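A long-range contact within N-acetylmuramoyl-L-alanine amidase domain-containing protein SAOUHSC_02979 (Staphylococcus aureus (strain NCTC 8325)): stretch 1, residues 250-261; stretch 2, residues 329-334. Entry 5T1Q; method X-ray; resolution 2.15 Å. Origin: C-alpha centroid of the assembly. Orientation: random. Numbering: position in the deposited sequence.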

# COMPACT_ATOMS: atom_id res chain seq x y z
N HIS A 250 6.37 -4.79 4.35
CA HIS A 250 5.76 -3.52 4.07
C HIS A 250 4.24 -3.44 4.28
O HIS A 250 3.49 -4.30 3.82
CB HIS A 250 6.08 -3.12 2.63
CG HIS A 250 5.76 -1.70 2.33
ND1 HIS A 250 4.55 -1.31 1.79
CD2 HIS A 250 6.48 -0.57 2.50
CE1 HIS A 250 4.54 0.00 1.65
NE2 HIS A 250 5.70 0.47 2.07
N GLY A 251 3.82 -2.38 4.97
CA GLY A 251 2.40 -2.13 5.22
C GLY A 251 1.74 -2.89 6.36
O GLY A 251 0.69 -2.47 6.81
N GLN A 252 2.32 -3.99 6.82
CA GLN A 252 1.68 -4.76 7.92
C GLN A 252 1.72 -3.98 9.24
O GLN A 252 2.40 -2.95 9.34
CB GLN A 252 2.33 -6.13 8.04
CG GLN A 252 2.17 -6.94 6.76
CD GLN A 252 0.70 -7.17 6.41
OE1 GLN A 252 -0.10 -7.56 7.26
NE2 GLN A 252 0.35 -6.93 5.16
N CYS A 253 0.98 -4.46 10.24
CA CYS A 253 0.86 -3.72 11.51
C CYS A 253 2.21 -3.48 12.17
O CYS A 253 2.43 -2.44 12.75
CB CYS A 253 -0.09 -4.40 12.48
SG CYS A 253 0.35 -6.08 12.97
N THR A 254 3.08 -4.47 12.06
CA THR A 254 4.43 -4.43 12.60
C THR A 254 5.25 -3.35 11.90
O THR A 254 5.85 -2.50 12.55
CB THR A 254 5.10 -5.80 12.40
OG1 THR A 254 4.85 -6.23 11.07
CG2 THR A 254 4.50 -6.83 13.32
N TRP A 255 5.25 -3.38 10.58
CA TRP A 255 5.94 -2.36 9.79
C TRP A 255 5.43 -0.95 10.12
O TRP A 255 6.20 -0.00 10.19
CB TRP A 255 5.76 -2.64 8.28
CG TRP A 255 6.31 -1.57 7.39
CD1 TRP A 255 7.55 -1.52 6.83
CD2 TRP A 255 5.64 -0.38 6.97
NE1 TRP A 255 7.69 -0.38 6.07
CE2 TRP A 255 6.52 0.34 6.15
CE3 TRP A 255 4.37 0.15 7.20
CZ2 TRP A 255 6.19 1.56 5.56
CZ3 TRP A 255 4.03 1.37 6.62
CH2 TRP A 255 4.94 2.06 5.81
N TYR A 256 4.13 -0.81 10.29
CA TYR A 256 3.57 0.52 10.53
C TYR A 256 4.07 1.09 11.85
O TYR A 256 4.49 2.25 11.89
CB TYR A 256 2.01 0.52 10.48
CG TYR A 256 1.46 1.85 10.89
CD1 TYR A 256 1.38 2.92 9.98
CD2 TYR A 256 1.06 2.08 12.22
CE1 TYR A 256 0.91 4.15 10.38
CE2 TYR A 256 0.60 3.32 12.63
CZ TYR A 256 0.52 4.35 11.70
OH TYR A 256 0.06 5.57 12.09
N VAL A 257 4.04 0.30 12.92
CA VAL A 257 4.49 0.79 14.22
C VAL A 257 5.99 1.15 14.23
O VAL A 257 6.40 2.15 14.82
CB VAL A 257 4.12 -0.18 15.35
CG1 VAL A 257 4.62 0.35 16.68
CG2 VAL A 257 2.61 -0.42 15.40
N TYR A 258 6.80 0.32 13.57
CA TYR A 258 8.22 0.58 13.44
C TYR A 258 8.45 1.95 12.80
O TYR A 258 9.21 2.77 13.33
CB TYR A 258 8.89 -0.52 12.60
CG TYR A 258 10.36 -0.26 12.28
CD1 TYR A 258 10.72 0.49 11.15
CD2 TYR A 258 11.37 -0.77 13.08
CE1 TYR A 258 12.07 0.73 10.85
CE2 TYR A 258 12.71 -0.53 12.80
CZ TYR A 258 13.05 0.23 11.69
OH TYR A 258 14.38 0.45 11.41
N ASN A 259 7.76 2.20 11.68
CA ASN A 259 7.89 3.49 10.95
C ASN A 259 7.30 4.67 11.69
O ASN A 259 7.92 5.73 11.78
CB ASN A 259 7.29 3.39 9.55
CG ASN A 259 8.20 2.64 8.58
OD1 ASN A 259 8.06 1.44 8.39
ND2 ASN A 259 9.20 3.32 8.07
N ARG A 260 6.12 4.50 12.27
CA ARG A 260 5.48 5.60 12.98
C ARG A 260 6.33 6.04 14.15
O ARG A 260 6.45 7.23 14.41
CB ARG A 260 4.07 5.20 13.42
CG ARG A 260 3.28 6.28 14.15
CD ARG A 260 3.09 7.51 13.29
NE ARG A 260 2.19 8.48 13.89
CZ ARG A 260 1.91 9.67 13.37
NH1 ARG A 260 2.47 10.06 12.22
NH2 ARG A 260 1.06 10.49 14.00
N MSE A 261 6.94 5.08 14.85
CA MSE A 261 7.81 5.39 16.01
C MSE A 261 9.01 6.20 15.57
O MSE A 261 9.44 7.11 16.27
CB MSE A 261 8.29 4.13 16.72
CG MSE A 261 7.19 3.54 17.60
SE MSE A 261 7.82 1.87 18.45
CE MSE A 261 8.47 2.83 20.03
N ILE A 329 -5.25 5.15 19.16
CA ILE A 329 -4.21 4.41 18.48
C ILE A 329 -4.33 4.53 16.96
O ILE A 329 -5.42 4.76 16.45
CB ILE A 329 -4.24 2.90 18.84
CG1 ILE A 329 -5.57 2.25 18.45
CG2 ILE A 329 -4.01 2.72 20.32
CD1 ILE A 329 -5.62 0.74 18.61
N SER A 330 -3.21 4.35 16.26
CA SER A 330 -3.18 4.30 14.82
C SER A 330 -2.56 2.94 14.45
O SER A 330 -1.72 2.38 15.19
CB SER A 330 -2.42 5.49 14.20
OG SER A 330 -1.05 5.48 14.54
N GLU A 331 -2.96 2.41 13.31
CA GLU A 331 -2.56 1.06 12.92
C GLU A 331 -2.78 0.89 11.43
O GLU A 331 -3.37 1.75 10.80
CB GLU A 331 -3.41 0.07 13.70
CG GLU A 331 -4.90 0.34 13.54
CD GLU A 331 -5.78 -0.29 14.60
OE1 GLU A 331 -5.32 -1.17 15.36
OE2 GLU A 331 -6.97 0.11 14.66
N SER A 332 -2.28 -0.21 10.87
CA SER A 332 -2.44 -0.50 9.46
C SER A 332 -3.08 -1.86 9.26
O SER A 332 -2.99 -2.73 10.12
CB SER A 332 -1.09 -0.50 8.75
OG SER A 332 -0.27 -1.57 9.25
N ASN A 333 -3.71 -2.01 8.10
CA ASN A 333 -4.34 -3.24 7.65
C ASN A 333 -5.41 -3.89 8.54
O ASN A 333 -5.55 -5.11 8.52
CB ASN A 333 -3.27 -4.24 7.14
CG ASN A 333 -2.68 -3.82 5.78
OD1 ASN A 333 -2.44 -2.63 5.53
ND2 ASN A 333 -2.46 -4.77 4.91
N VAL A 334 -6.18 -3.09 9.29
CA VAL A 334 -7.33 -3.63 10.04
C VAL A 334 -8.64 -3.15 9.39
O VAL A 334 -9.62 -3.88 9.39
CB VAL A 334 -7.34 -3.28 11.56
CG1 VAL A 334 -6.00 -3.61 12.18
CG2 VAL A 334 -7.73 -1.84 11.82
O HOH W 1 -2.35 -7.31 4.18
O HOH W 2 -0.20 -1.19 13.19

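A short polar side chain can serve a backbone carbonyl that lies just before a helix, and a neighbouring strand can supply it. The amidase domain-containing protein SAOUHSC_02979 offers a compact example, burying 348 Å² between two segments whose touching residues are at least 70 positions apart.

Gly251 opens the contact. Its phi of 81° favours glycine, and Gly251 O accepts a hydrogen bond from Ser332 OG at 2.8 Å.

Gln252 occupies the N-cap position. Its CA-to-CB bond points away from the strand segment, yet the bent side chain, with chi1 and chi2 both m, brings its amide back. Gln252 NE2 lies 3.6 Å from Asn333 ND2, and a water joins the two donors: it accepts from Gln252 NE2 at 2.9 Å and, weakly, from Asn333 ND2 at 2.6 Å.

At Cys253, where the helix begins, the backbones approach most closely, with Cys253 CA 5.0 Å from Ser332 CA. A second water bridges the main chains, donating to Cys253 O at 2.9 Å and accepting from Ser332 N at 3.3 Å. Cys253 N is 3.3 Å from Ser332 OG, but the angle is too poor for a hydrogen bond.

Thr254 points away and Trp255 makes no contact, so the next anchor is Tyr256, one turn beyond the cap. Tyr256 CB packs 3.3 Å from Ser332 OG, Glu331 C lies over one face of its ring, and Tyr256 OH reaches Ser330 OG, near the ring plane, at 2.7 Å. The tyrosine therefore spans from Ser332 to Ser330, alternate strand residues whose CA-to-CB bonds both point toward the helix, while that of the intervening Glu331 points away.

Arg260, another turn on, adds only a peripheral touch, with Arg260 CG 4.4 Å from Ser330 OG.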